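PDB 5JLD: arginyl-tRNA synthetase, putative from Plasmodium falciparum, which probably catalyses the ATP-dependent attachment of L-arginine to tRNA(Arg), releasing AMP and diphosphate, as a class I aminoacyl-tRNA synthetase. Local coordinates for residues 15-20 with 79-84; 115-120 with 520-525; 506-511 with 561-566; 171-176 with 339-344. All coordinates share one frame; numbering follows the deposited sequence.

Contact 1: 15-20 with 79-84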
loop_
_atom_site.group_PDB
_atom_site.type_symbol
_atom_site.label_atom_id
_atom_site.label_comp_id
_atom_site.label_asym_id
_atom_site.label_seq_id
_atom_site.Cartn_x
_atom_site.Cartn_y
_atom_site.Cartn_z
ATOM N N LYS A 15 -3.028 7.077 -23.444
ATOM C CA LYS A 15 -1.642 7.527 -23.594
ATOM C C LYS A 15 -1.079 7.025 -24.905
ATOM O O LYS A 15 -0.464 7.785 -25.651
ATOM C CB LYS A 15 -0.753 7.057 -22.429
ATOM C CG LYS A 15 0.652 7.636 -22.488
ATOM C CD LYS A 15 1.611 6.966 -21.501
ATOM C CE LYS A 15 3.072 7.219 -21.904
ATOM N NZ LYS A 15 3.334 6.871 -23.347
ATOM N N THR A 16 -1.304 5.744 -25.190
ATOM C CA THR A 16 -0.845 5.170 -26.456
ATOM C C THR A 16 -1.504 5.850 -27.676
ATOM O O THR A 16 -0.819 6.218 -28.640
ATOM C CB THR A 16 -1.118 3.658 -26.515
ATOM O OG1 THR A 16 -0.352 3.006 -25.498
ATOM C CG2 THR A 16 -0.724 3.092 -27.889
ATOM N N ILE A 17 -2.822 6.023 -27.637
ATOM C CA ILE A 17 -3.491 6.722 -28.749
ATOM C C ILE A 17 -2.857 8.116 -29.048
ATOM O O ILE A 17 -2.511 8.457 -30.213
ATOM C CB ILE A 17 -5.003 6.843 -28.458
ATOM C CG1 ILE A 17 -5.647 5.450 -28.541
ATOM C CG2 ILE A 17 -5.703 7.887 -29.398
ATOM C CD1 ILE A 17 -7.042 5.389 -27.993
ATOM N N PHE A 18 -2.634 8.893 -27.993
ATOM C CA PHE A 18 -2.011 10.204 -28.180
ATOM C C PHE A 18 -0.558 10.117 -28.656
ATOM O O PHE A 18 -0.133 10.900 -29.514
ATOM C CB PHE A 18 -2.086 11.025 -26.894
ATOM C CG PHE A 18 -3.398 11.722 -26.720
ATOM C CD1 PHE A 18 -3.592 12.999 -27.240
ATOM C CD2 PHE A 18 -4.455 11.090 -26.066
ATOM C CE1 PHE A 18 -4.813 13.641 -27.091
ATOM C CE2 PHE A 18 -5.684 11.727 -25.920
ATOM C CZ PHE A 18 -5.860 13.007 -26.428
ATOM N N GLN A 19 0.195 9.168 -28.099
ATOM C CA GLN A 19 1.584 8.934 -28.501
ATOM C C GLN A 19 1.672 8.662 -29.998
ATOM O O GLN A 19 2.523 9.231 -30.705
ATOM C CB GLN A 19 2.194 7.754 -27.712
ATOM C CG GLN A 19 3.694 7.567 -27.931
ATOM C CD GLN A 19 4.503 8.750 -27.442
ATOM O OE1 GLN A 19 4.545 9.036 -26.244
ATOM N NE2 GLN A 19 5.140 9.460 -28.370
ATOM N N ASN A 20 0.783 7.804 -30.489
ATOM C CA ASN A 20 0.808 7.495 -31.918
ATOM C C ASN A 20 0.446 8.741 -32.728
ATOM O O ASN A 20 1.090 9.023 -33.753
ATOM C CB ASN A 20 -0.139 6.340 -32.269
ATOM C CG ASN A 20 0.269 5.007 -31.597
ATOM O OD1 ASN A 20 1.357 4.888 -31.027
ATOM N ND2 ASN A 20 -0.606 4.009 -31.684
ATOM N N GLU A 79 -10.837 7.593 -33.181
ATOM C CA GLU A 79 -11.245 6.607 -32.179
ATOM C C GLU A 79 -12.736 6.678 -31.882
ATOM O O GLU A 79 -13.241 7.707 -31.419
ATOM C CB GLU A 79 -10.465 6.795 -30.861
ATOM C CG GLU A 79 -8.950 6.747 -30.991
ATOM C CD GLU A 79 -8.449 5.377 -31.372
ATOM O OE1 GLU A 79 -9.182 4.399 -31.133
ATOM O OE2 GLU A 79 -7.337 5.274 -31.933
ATOM N N THR A 80 -13.438 5.575 -32.111
ATOM C CA THR A 80 -14.867 5.554 -31.839
ATOM C C THR A 80 -15.146 5.517 -30.340
ATOM O O THR A 80 -16.258 5.808 -29.918
ATOM C CB THR A 80 -15.574 4.356 -32.506
ATOM O OG1 THR A 80 -15.034 3.130 -32.000
ATOM C CG2 THR A 80 -15.400 4.402 -34.022
ATOM N N ILE A 81 -14.146 5.168 -29.531
ATOM C CA ILE A 81 -14.367 5.110 -28.081
ATOM C C ILE A 81 -14.384 6.496 -27.449
ATOM O O ILE A 81 -14.780 6.666 -26.296
ATOM C CB ILE A 81 -13.310 4.249 -27.381
ATOM C CG1 ILE A 81 -11.938 4.916 -27.452
ATOM C CG2 ILE A 81 -13.273 2.856 -28.009
ATOM C CD1 ILE A 81 -10.925 4.263 -26.554
ATOM N N PHE A 82 -13.942 7.489 -28.209
ATOM C CA PHE A 82 -14.041 8.877 -27.788
ATOM C C PHE A 82 -15.379 9.452 -28.234
ATOM O O PHE A 82 -15.642 9.559 -29.430
ATOM C CB PHE A 82 -12.898 9.708 -28.374
ATOM C CG PHE A 82 -11.557 9.346 -27.840
ATOM C CD1 PHE A 82 -11.434 8.759 -26.592
ATOM C CD2 PHE A 82 -10.415 9.586 -28.586
ATOM C CE1 PHE A 82 -10.183 8.412 -26.085
ATOM C CE2 PHE A 82 -9.162 9.246 -28.095
ATOM C CZ PHE A 82 -9.049 8.656 -26.835
ATOM N N GLU A 83 -16.227 9.804 -27.277
ATOM C CA GLU A 83 -17.489 10.464 -27.607
ATOM C C GLU A 83 -17.214 11.896 -28.031
ATOM O O GLU A 83 -17.926 12.474 -28.854
ATOM C CB GLU A 83 -18.443 10.439 -26.417
ATOM C CG GLU A 83 -19.596 11.439 -26.500
ATOM C CD GLU A 83 -20.276 11.619 -25.162
ATOM O OE1 GLU A 83 -20.930 10.655 -24.701
ATOM O OE2 GLU A 83 -20.143 12.710 -24.562
ATOM N N GLU A 84 -16.160 12.461 -27.461
ATOM C CA GLU A 84 -15.781 13.831 -27.741
ATOM C C GLU A 84 -14.281 14.012 -27.533
ATOM O O GLU A 84 -13.683 13.398 -26.648
ATOM C CB GLU A 84 -16.578 14.785 -26.851
ATOM C CG GLU A 84 -15.929 16.126 -26.600
ATOM C CD GLU A 84 -16.742 16.978 -25.645
ATOM O OE1 GLU A 84 -17.959 16.723 -25.527
ATOM O OE2 GLU A 84 -16.165 17.877 -24.992
#
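Phe82 N donates to Glu79 O at 3.3 Å, a bond of the type I beta turn whose side chains receive Ile17 from helix 10-25. Because the turn folds residues 79-82 back on themselves, Glu79, Ile81 and Phe82 all direct their side chains at this one isoleucine. Ile17 suits the position because both of its branches can touch several partners. CG2 lies between the glutamate and the aromatic ring, 3.8 Å from Glu79 CG and 3.9 Å from Phe82 CE2. The CG1 arm meets Glu79 coming from the opposite direction: its end, Ile17 CD1, is 3.7 Å from Glu79 CD, and it also comes within 4.0 Å of Phe82 CZ and 4.3 Å of Ile81 CD1. A bend in the glutamate at chi2 (-67°) brings the carboxylate against CG1 and CD1 of the isoleucine, so the acid contributes van der Waals contact at the margin. Phe82 is buried and meets Ile17 obliquely. Ile77 touches Ile17, Phe18 and Phe82, and Val95 of strand 93-97 touches both phenylalanines, extending the apolar layer between helix and antiparallel sheet in the N-terminal domain. Across the two segments the attraction is therefore hydrophobic, with little directional character: the turn presents three side chains to the helix, and burial of aliphatic and aromatic carbons holds the helix against the edge of the sheet.

Contact 2: 115-120 with 520-525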
loop_
_atom_site.group_PDB
_atom_site.type_symbol
_atom_site.label_atom_id
_atom_site.label_comp_id
_atom_site.label_asym_id
_atom_site.label_seq_id
_atom_site.Cartn_x
_atom_site.Cartn_y
_atom_site.Cartn_z
ATOM N N ILE A 115 -19.948 -11.438 -10.992
ATOM C CA ILE A 115 -18.966 -10.375 -11.208
ATOM C C ILE A 115 -17.543 -10.755 -10.786
ATOM O O ILE A 115 -17.304 -11.102 -9.635
ATOM C CB ILE A 115 -19.372 -9.105 -10.457
ATOM C CG1 ILE A 115 -20.647 -8.530 -11.081
ATOM C CG2 ILE A 115 -18.257 -8.076 -10.512
ATOM C CD1 ILE A 115 -21.326 -7.538 -10.204
ATOM N N ASP A 116 -16.600 -10.668 -11.722
ATOM C CA ASP A 116 -15.198 -10.946 -11.425
ATOM C C ASP A 116 -14.285 -9.771 -11.808
ATOM O O ASP A 116 -13.941 -9.594 -12.982
ATOM C CB ASP A 116 -14.744 -12.216 -12.142
ATOM C CG ASP A 116 -13.293 -12.586 -11.827
ATOM O OD1 ASP A 116 -12.810 -12.242 -10.726
ATOM O OD2 ASP A 116 -12.639 -13.228 -12.681
ATOM N N ILE A 117 -13.900 -8.973 -10.814
ATOM C CA ILE A 117 -12.966 -7.863 -11.016
ATOM C C ILE A 117 -11.512 -8.344 -10.942
ATOM O O ILE A 117 -11.049 -8.786 -9.891
ATOM C CB ILE A 117 -13.177 -6.746 -9.972
ATOM C CG1 ILE A 117 -14.597 -6.182 -10.066
ATOM C CG2 ILE A 117 -12.162 -5.642 -10.168
ATOM C CD1 ILE A 117 -15.016 -5.398 -8.838
ATOM N N SER A 118 -10.800 -8.249 -12.060
ATOM C CA SER A 118 -9.454 -8.808 -12.175
ATOM C C SER A 118 -8.566 -7.884 -12.987
ATOM O O SER A 118 -9.038 -7.180 -13.887
ATOM C CB SER A 118 -9.491 -10.183 -12.837
ATOM O OG SER A 118 -10.630 -10.907 -12.417
ATOM N N ILE A 119 -7.276 -7.889 -12.672
ATOM C CA ILE A 119 -6.335 -7.001 -13.336
ATOM C C ILE A 119 -5.036 -7.738 -13.592
ATOM O O ILE A 119 -4.355 -8.160 -12.658
ATOM C CB ILE A 119 -6.037 -5.732 -12.498
ATOM C CG1 ILE A 119 -7.249 -4.815 -12.416
ATOM C CG2 ILE A 119 -4.827 -4.953 -13.061
ATOM C CD1 ILE A 119 -6.999 -3.595 -11.478
ATOM N N ASN A 120 -4.690 -7.898 -14.859
ATOM C CA ASN A 120 -3.413 -8.478 -15.193
ATOM C C ASN A 120 -2.306 -7.453 -15.066
ATOM O O ASN A 120 -2.328 -6.418 -15.734
ATOM C CB ASN A 120 -3.425 -9.042 -16.605
ATOM C CG ASN A 120 -2.260 -9.970 -16.844
ATOM O OD1 ASN A 120 -1.103 -9.541 -16.829
ATOM N ND2 ASN A 120 -2.554 -11.259 -17.035
ATOM N N LEU A 520 -14.395 2.100 -14.176
ATOM C CA LEU A 520 -13.377 1.668 -15.131
ATOM C C LEU A 520 -12.012 2.345 -14.908
ATOM O O LEU A 520 -11.030 1.982 -15.562
ATOM C CB LEU A 520 -13.856 1.920 -16.569
ATOM C CG LEU A 520 -15.076 1.099 -16.986
ATOM C CD1 LEU A 520 -15.637 1.632 -18.297
ATOM C CD2 LEU A 520 -14.728 -0.401 -17.075
ATOM N N LYS A 521 -11.953 3.329 -14.007
ATOM C CA LYS A 521 -10.666 3.948 -13.660
ATOM C C LYS A 521 -9.796 3.084 -12.727
ATOM O O LYS A 521 -8.621 3.375 -12.536
ATOM C CB LYS A 521 -10.879 5.304 -12.999
ATOM C CG LYS A 521 -11.400 6.415 -13.922
ATOM C CD LYS A 521 -11.404 7.746 -13.176
ATOM C CE LYS A 521 -11.877 8.882 -14.054
ATOM N NZ LYS A 521 -11.864 10.150 -13.267
ATOM N N PHE A 522 -10.392 2.051 -12.142
ATOM C CA PHE A 522 -9.752 1.221 -11.118
ATOM C C PHE A 522 -8.307 0.801 -11.497
ATOM O O PHE A 522 -7.398 1.013 -10.714
ATOM C CB PHE A 522 -10.645 -0.003 -10.823
ATOM C CG PHE A 522 -10.302 -0.736 -9.548
ATOM C CD1 PHE A 522 -10.091 -0.048 -8.369
ATOM C CD2 PHE A 522 -10.218 -2.126 -9.530
ATOM C CE1 PHE A 522 -9.791 -0.724 -7.186
ATOM C CE2 PHE A 522 -9.928 -2.812 -8.356
ATOM C CZ PHE A 522 -9.708 -2.108 -7.176
ATOM N N PRO A 523 -8.082 0.290 -12.724
ATOM C CA PRO A 523 -6.700 -0.090 -13.066
ATOM C C PRO A 523 -5.678 1.052 -13.019
ATOM O O PRO A 523 -4.492 0.777 -12.762
ATOM C CB PRO A 523 -6.834 -0.626 -14.497
ATOM C CG PRO A 523 -8.253 -1.124 -14.564
ATOM C CD PRO A 523 -9.024 -0.091 -13.797
ATOM N N ASP A 524 -6.121 2.294 -13.252
ATOM C CA ASP A 524 -5.225 3.448 -13.199
ATOM C C ASP A 524 -4.593 3.567 -11.804
ATOM O O ASP A 524 -3.422 3.948 -11.659
ATOM C CB ASP A 524 -5.967 4.758 -13.534
ATOM C CG ASP A 524 -6.622 4.753 -14.930
ATOM O OD1 ASP A 524 -6.426 3.830 -15.746
ATOM O OD2 ASP A 524 -7.341 5.708 -15.217
ATOM N N ILE A 525 -5.389 3.252 -10.785
ATOM C CA ILE A 525 -4.933 3.331 -9.397
ATOM C C ILE A 525 -3.721 2.410 -9.182
ATOM O O ILE A 525 -2.722 2.800 -8.569
ATOM C CB ILE A 525 -6.049 2.952 -8.405
ATOM C CG1 ILE A 525 -7.286 3.844 -8.602
ATOM C CG2 ILE A 525 -5.538 3.029 -6.968
ATOM C CD1 ILE A 525 -6.998 5.316 -8.322
#
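Ile119 CD1 marks the close-packed end of the contact, where it settles between Phe522 and Pro523 in helix 522-532. The methyl is 3.9 Å from Pro523 CA and 4.1 Å from Pro523 CG, and it lies 4.0 Å from Phe522 CD2 on the aromatic side. With CG1 anti to its carbonyl carbon (chi1 -69°), Ile119 extends this arm towards the helix. Proline fits here, offering a compact aliphatic surface to the isoleucine. Two residues earlier, Ile117 uses its other branch: CG2 meets the same CD2/CE2 part of the ring obliquely, 4.0 Å from Phe522 CE2, and the two side chains run at about a right angle. The intervening Ser118 turns its side chain away from the helix and touches Thr6, so the extended segment alternates apolar residues towards the helix with a polar one directed elsewhere. Ile117 is partly exposed and makes the smaller contact, the looser side, whereas Ile119 and Phe522 are buried. Phe522 lies among Leu538, Tyr541 and Leu577, with Phe526 meeting its ring edge-to-face. Asp524, its CB directed away from 115-120, bonds to Tyr37 OH, Tyr45 OH and Thr11 N. The result is an apolar interdomain seam, in which an extended segment of the class I catalytic-domain region lies against the helical bundle of the DALR anticodon-binding domain.

Contact 3: 506-511 with 561-566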
loop_
_atom_site.group_PDB
_atom_site.type_symbol
_atom_site.label_atom_id
_atom_site.label_comp_id
_atom_site.label_asym_id
_atom_site.label_seq_id
_atom_site.Cartn_x
_atom_site.Cartn_y
_atom_site.Cartn_z
ATOM N N SER A 506 -27.541 -0.104 -19.444
ATOM C CA SER A 506 -27.708 1.090 -20.257
ATOM C C SER A 506 -27.490 2.352 -19.433
ATOM O O SER A 506 -28.275 2.690 -18.534
ATOM C CB SER A 506 -29.094 1.126 -20.914
ATOM O OG SER A 506 -29.390 -0.118 -21.516
ATOM N N LEU A 507 -26.423 3.055 -19.775
ATOM C CA LEU A 507 -26.022 4.250 -19.061
ATOM C C LEU A 507 -26.679 5.466 -19.718
ATOM O O LEU A 507 -26.116 6.099 -20.611
ATOM C CB LEU A 507 -24.499 4.349 -19.049
ATOM C CG LEU A 507 -23.853 3.001 -18.680
ATOM C CD1 LEU A 507 -22.345 3.064 -18.717
ATOM C CD2 LEU A 507 -24.328 2.505 -17.314
ATOM N N THR A 508 -27.883 5.775 -19.249
ATOM C CA THR A 508 -28.750 6.752 -19.886
ATOM C C THR A 508 -28.587 8.141 -19.281
ATOM O O THR A 508 -28.881 9.146 -19.928
ATOM C CB THR A 508 -30.237 6.313 -19.782
ATOM O OG1 THR A 508 -30.606 6.152 -18.404
ATOM C CG2 THR A 508 -30.445 4.988 -20.484
ATOM N N SER A 509 -28.111 8.203 -18.040
ATOM C CA SER A 509 -27.928 9.495 -17.390
ATOM C C SER A 509 -26.455 9.836 -17.255
ATOM O O SER A 509 -25.579 8.955 -17.267
ATOM C CB SER A 509 -28.592 9.516 -16.015
ATOM O OG SER A 509 -27.957 10.456 -15.165
ATOM N N ILE A 510 -26.177 11.127 -17.122
ATOM C CA ILE A 510 -24.813 11.562 -16.884
ATOM C C ILE A 510 -24.245 10.899 -15.616
ATOM O O ILE A 510 -23.031 10.703 -15.500
ATOM C CB ILE A 510 -24.726 13.093 -16.766
ATOM C CG1 ILE A 510 -23.262 13.546 -16.734
ATOM C CG2 ILE A 510 -25.482 13.576 -15.530
ATOM C CD1 ILE A 510 -22.438 13.017 -17.896
ATOM N N TYR A 511 -25.124 10.511 -14.694
ATOM C CA TYR A 511 -24.693 9.943 -13.420
ATOM C C TYR A 511 -24.290 8.481 -13.567
ATOM O O TYR A 511 -23.371 8.002 -12.888
ATOM C CB TYR A 511 -25.794 10.094 -12.367
ATOM C CG TYR A 511 -26.198 11.530 -12.150
ATOM C CD1 TYR A 511 -25.339 12.427 -11.524
ATOM C CD2 TYR A 511 -27.431 12.000 -12.594
ATOM C CE1 TYR A 511 -25.703 13.753 -11.337
ATOM C CE2 TYR A 511 -27.799 13.322 -12.413
ATOM C CZ TYR A 511 -26.931 14.193 -11.789
ATOM O OH TYR A 511 -27.306 15.506 -11.604
ATOM N N ASN A 561 -39.670 2.073 -13.833
ATOM C CA ASN A 561 -39.041 0.753 -13.789
ATOM C C ASN A 561 -38.362 0.317 -15.086
ATOM O O ASN A 561 -37.791 -0.769 -15.144
ATOM C CB ASN A 561 -40.070 -0.315 -13.372
ATOM C CG ASN A 561 -41.206 -0.503 -14.388
ATOM O OD1 ASN A 561 -41.220 0.077 -15.483
ATOM N ND2 ASN A 561 -42.168 -1.333 -14.016
ATOM N N GLU A 562 -38.416 1.157 -16.117
ATOM C CA GLU A 562 -37.952 0.751 -17.446
ATOM C C GLU A 562 -36.493 0.312 -17.473
ATOM O O GLU A 562 -36.159 -0.670 -18.100
ATOM C CB GLU A 562 -38.164 1.877 -18.457
ATOM C CG GLU A 562 -39.633 2.090 -18.803
ATOM C CD GLU A 562 -39.809 3.031 -19.968
ATOM O OE1 GLU A 562 -39.355 2.670 -21.079
ATOM O OE2 GLU A 562 -40.372 4.134 -19.761
ATOM N N ASN A 563 -35.625 1.046 -16.799
ATOM C CA ASN A 563 -34.218 0.693 -16.787
ATOM C C ASN A 563 -33.749 0.193 -15.407
ATOM O O ASN A 563 -32.548 0.196 -15.089
ATOM C CB ASN A 563 -33.376 1.880 -17.239
ATOM C CG ASN A 563 -32.065 1.448 -17.861
ATOM O OD1 ASN A 563 -32.028 0.478 -18.613
ATOM N ND2 ASN A 563 -30.979 2.140 -17.523
ATOM N N GLU A 564 -34.715 -0.249 -14.609
ATOM C CA GLU A 564 -34.492 -0.762 -13.258
ATOM C C GLU A 564 -33.427 -1.869 -13.180
ATOM O O GLU A 564 -32.491 -1.791 -12.364
ATOM C CB GLU A 564 -35.831 -1.262 -12.694
ATOM C CG GLU A 564 -35.746 -2.361 -11.670
ATOM C CD GLU A 564 -37.087 -2.630 -11.015
ATOM O OE1 GLU A 564 -38.118 -2.563 -11.714
ATOM O OE2 GLU A 564 -37.109 -2.903 -9.793
ATOM N N LYS A 565 -33.557 -2.888 -14.031
ATOM C CA LYS A 565 -32.602 -4.001 -14.013
ATOM C C LYS A 565 -31.151 -3.533 -14.240
ATOM O O LYS A 565 -30.248 -3.903 -13.481
ATOM C CB LYS A 565 -33.009 -5.053 -15.038
ATOM C CG LYS A 565 -34.278 -5.822 -14.629
ATOM C CD LYS A 565 -34.708 -6.809 -15.702
ATOM C CE LYS A 565 -35.761 -7.771 -15.185
ATOM N NZ LYS A 565 -36.014 -8.901 -16.133
ATOM N N SER A 566 -30.933 -2.695 -15.251
ATOM C CA SER A 566 -29.615 -2.092 -15.476
ATOM C C SER A 566 -29.099 -1.344 -14.240
ATOM O O SER A 566 -27.930 -1.486 -13.871
ATOM C CB SER A 566 -29.643 -1.132 -16.665
ATOM O OG SER A 566 -28.378 -0.511 -16.831
#
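Ser506 is gripped at both ends of its backbone by side chains from the start of helix 564-584. Its N-H points almost straight at the hydroxyl of Ser566, with Ser506 N to Ser566 OG at 2.8 Å and an N-H...O angle of 166°. On the same edge of this extended residue, Asn563 ND2 donates to Ser506 O at 2.9 Å; this bond is more bent, at 141°, yet the donor lies in the carbonyl plane on a lone pair. Ser566 reaches its partner because OG stands anti to the helix backbone N (chi1 177°), directed outward from the first turn. Asn563 holds the N-cap position of that helix but makes no capping bond, its amide being turned across to the neighbouring segment instead. Around these bonds the packing is light. Ser506 CB lies 3.8 Å from Asn563 OD1, while Ser506 OG is engaged by Glu504 O. Thr508 comes in at the ND2 end, from the opposite direction to Asn563, its OG1 and CG2 each 4.1 Å from Asn563 ND2; OG1 also bonds weakly to Glu512. Ser509 OG does act as an N-cap, accepting from Tyr511 N at 2.9 Å to start helix 510-520. Leu507, its CB directed away from 561-566, packs on Ile102 and Leu106. Side chains, not backbone pairing, thus satisfy the N-H and C=O of Ser506, fixing loop to helix by direction more than by buried area.

Contact 4: 171-176 with 339-344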
loop_
_atom_site.group_PDB
_atom_site.type_symbol
_atom_site.label_atom_id
_atom_site.label_comp_id
_atom_site.label_asym_id
_atom_site.label_seq_id
_atom_site.Cartn_x
_atom_site.Cartn_y
_atom_site.Cartn_z
ATOM N N ASN A 171 3.697 -13.137 -6.430
ATOM C CA ASN A 171 4.368 -13.854 -5.346
ATOM C C ASN A 171 4.941 -12.832 -4.353
ATOM O O ASN A 171 5.917 -12.128 -4.635
ATOM C CB ASN A 171 5.472 -14.776 -5.897
ATOM C CG ASN A 171 6.140 -15.617 -4.800
ATOM O OD1 ASN A 171 5.470 -16.136 -3.898
ATOM N ND2 ASN A 171 7.468 -15.745 -4.874
ATOM N N THR A 172 4.323 -12.736 -3.189
ATOM C CA THR A 172 4.622 -11.613 -2.299
ATOM C C THR A 172 5.153 -12.077 -0.951
ATOM O O THR A 172 4.494 -12.876 -0.277
ATOM C CB THR A 172 3.359 -10.758 -2.096
ATOM O OG1 THR A 172 2.816 -10.453 -3.382
ATOM C CG2 THR A 172 3.686 -9.464 -1.378
ATOM N N HIS A 173 6.350 -11.616 -0.571
ATOM C CA HIS A 173 6.937 -12.012 0.716
ATOM C C HIS A 173 6.604 -10.962 1.769
ATOM O O HIS A 173 7.063 -9.821 1.679
ATOM C CB HIS A 173 8.468 -12.169 0.637
ATOM C CG HIS A 173 8.947 -13.197 -0.338
ATOM N ND1 HIS A 173 9.149 -14.519 0.001
ATOM C CD2 HIS A 173 9.294 -13.092 -1.647
ATOM C CE1 HIS A 173 9.583 -15.185 -1.054
ATOM N NE2 HIS A 173 9.682 -14.340 -2.065
ATOM N N ARG A 174 5.809 -11.349 2.758
ATOM C CA ARG A 174 5.518 -10.500 3.911
ATOM C C ARG A 174 6.588 -10.696 5.004
ATOM O O ARG A 174 6.611 -11.726 5.696
ATOM C CB ARG A 174 4.134 -10.825 4.458
ATOM C CG ARG A 174 3.042 -10.671 3.420
ATOM C CD ARG A 174 1.794 -11.411 3.850
ATOM N NE ARG A 174 0.626 -10.827 3.195
ATOM C CZ ARG A 174 -0.153 -9.920 3.769
ATOM N NH1 ARG A 174 0.139 -9.505 4.994
ATOM N NH2 ARG A 174 -1.200 -9.408 3.112
ATOM N N VAL A 175 7.458 -9.703 5.174
ATOM C CA VAL A 175 8.616 -9.887 6.040
ATOM C C VAL A 175 8.700 -8.870 7.176
ATOM O O VAL A 175 8.711 -7.671 6.970
ATOM C CB VAL A 175 9.915 -9.842 5.229
ATOM C CG1 VAL A 175 11.129 -9.908 6.163
ATOM C CG2 VAL A 175 9.952 -11.010 4.251
ATOM N N ASN A 176 8.776 -9.389 8.390
ATOM C CA ASN A 176 8.912 -8.577 9.580
ATOM C C ASN A 176 10.342 -8.654 10.127
ATOM O O ASN A 176 10.685 -9.645 10.754
ATOM C CB ASN A 176 7.896 -9.045 10.631
ATOM C CG ASN A 176 7.731 -8.060 11.768
ATOM O OD1 ASN A 176 8.434 -7.048 11.840
ATOM N ND2 ASN A 176 6.784 -8.339 12.652
ATOM N N LEU A 339 16.395 -15.094 -2.429
ATOM C CA LEU A 339 14.956 -15.067 -2.689
ATOM C C LEU A 339 14.664 -14.606 -4.116
ATOM O O LEU A 339 13.520 -14.642 -4.555
ATOM C CB LEU A 339 14.245 -14.153 -1.693
ATOM C CG LEU A 339 14.274 -14.599 -0.231
ATOM C CD1 LEU A 339 13.396 -13.666 0.599
ATOM C CD2 LEU A 339 13.813 -16.062 -0.094
ATOM N N ASN A 340 15.696 -14.166 -4.829
ATOM C CA ASN A 340 15.546 -13.713 -6.211
ATOM C C ASN A 340 14.496 -12.617 -6.374
ATOM O O ASN A 340 13.728 -12.610 -7.337
ATOM C CB ASN A 340 15.230 -14.912 -7.122
ATOM C CG ASN A 340 16.397 -15.912 -7.186
ATOM O OD1 ASN A 340 17.434 -15.606 -7.767
ATOM N ND2 ASN A 340 16.232 -17.096 -6.574
ATOM N N CYS A 341 14.481 -11.681 -5.432
ATOM C CA CYS A 341 13.506 -10.593 -5.447
ATOM C C CYS A 341 13.687 -9.668 -6.646
ATOM O O CYS A 341 14.806 -9.282 -6.997
ATOM C CB CYS A 341 13.589 -9.785 -4.152
ATOM S SG CYS A 341 12.831 -10.612 -2.725
ATOM N N ASN A 342 12.570 -9.313 -7.266
ATOM C CA ASN A 342 12.566 -8.362 -8.378
ATOM C C ASN A 342 12.148 -6.977 -7.905
ATOM O O ASN A 342 12.454 -5.963 -8.532
ATOM C CB ASN A 342 11.656 -8.869 -9.476
ATOM C CG ASN A 342 12.055 -10.254 -9.940
ATOM O OD1 ASN A 342 11.337 -11.232 -9.715
ATOM N ND2 ASN A 342 13.222 -10.347 -10.568
ATOM N N CYS A 343 11.492 -6.940 -6.753
ATOM C CA CYS A 343 11.124 -5.682 -6.152
ATOM C C CYS A 343 11.193 -5.807 -4.627
ATOM O O CYS A 343 10.672 -6.752 -4.046
ATOM C CB CYS A 343 9.723 -5.259 -6.624
ATOM S SG CYS A 343 9.075 -3.756 -5.877
ATOM N N VAL A 344 11.871 -4.862 -3.989
ATOM C CA VAL A 344 11.953 -4.847 -2.532
ATOM C C VAL A 344 11.536 -3.505 -1.986
ATOM O O VAL A 344 12.123 -2.455 -2.297
ATOM C CB VAL A 344 13.369 -5.160 -2.001
ATOM C CG1 VAL A 344 13.337 -5.269 -0.479
ATOM C CG2 VAL A 344 13.907 -6.440 -2.615
HETATM O O HOH W 1 11.133 -15.704 -4.068
#
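His173 reaches from its strand towards Leu339 and Cys341, and its atoms meet different partners in turn. From CB, with the ring carbon CG anti to the carbonyl carbon (chi1 -60°), the side chain points at the opposite segment; chi2 of -90° then turns the ring plane at right angles to the CA-CB-CG plane. The first ring nitrogen, His173 ND1, lies 4.4 Å from Leu339 CD1, a methyl that sits over one face of the ring, and His173 CE1 is about as far from it. On the CD2 side, Cys341 SG stands 4.5 Å from His173 CD2 and 5.2 Å from the ring centroid, an oblique sulfur-aromatic contact 47° off the ring normal. The tip, His173 NE2, ends at a water 2.8 Å away, in the plane of the ring at its edge; that water donates to Leu339 O at 2.7 Å. Histidine is apt here because its flat ring can take a leucine methyl on one face and still present a polar nitrogen to a water-mediated link. Leucine supplies both halves of that grip, its side chain for the face and its carbonyl for the water. All three residues also touch Leu135 of strand 133-137, which lies between 171-176 and 343-349 in the parallel sheet of the Rossmann-type class I catalytic domain. Asn133, at the start of that middle strand, hydrogen-bonds to Asn171, Asn340 and Asn342, while helix 326-337 ends just before Leu339 and packs Arg335 against Cys341 and Val175.

Overall arrangement
Contact 2 is the buried one of the four, whereas contacts 1, 3 and 4 are only partly buried. Contacts 1 and 2 rest on apolar side chains, one inside the N-terminal domain and the other between the catalytic and anticodon-binding domains. Contact 3, whose centre is about 35 Å from the centre of the chain, relies instead on directed hydrogen bonds, and contact 4 mixes ring packing with a bridging water. Helices 510-520 and 522-532 follow each other and connect contacts 3 and 2, while contact 4 is nested in the long chain loop closed by contact 2. Contacts 3 and 4 lie farthest apart, their centres about 45 Å from each other on opposite sides of the chain's centre.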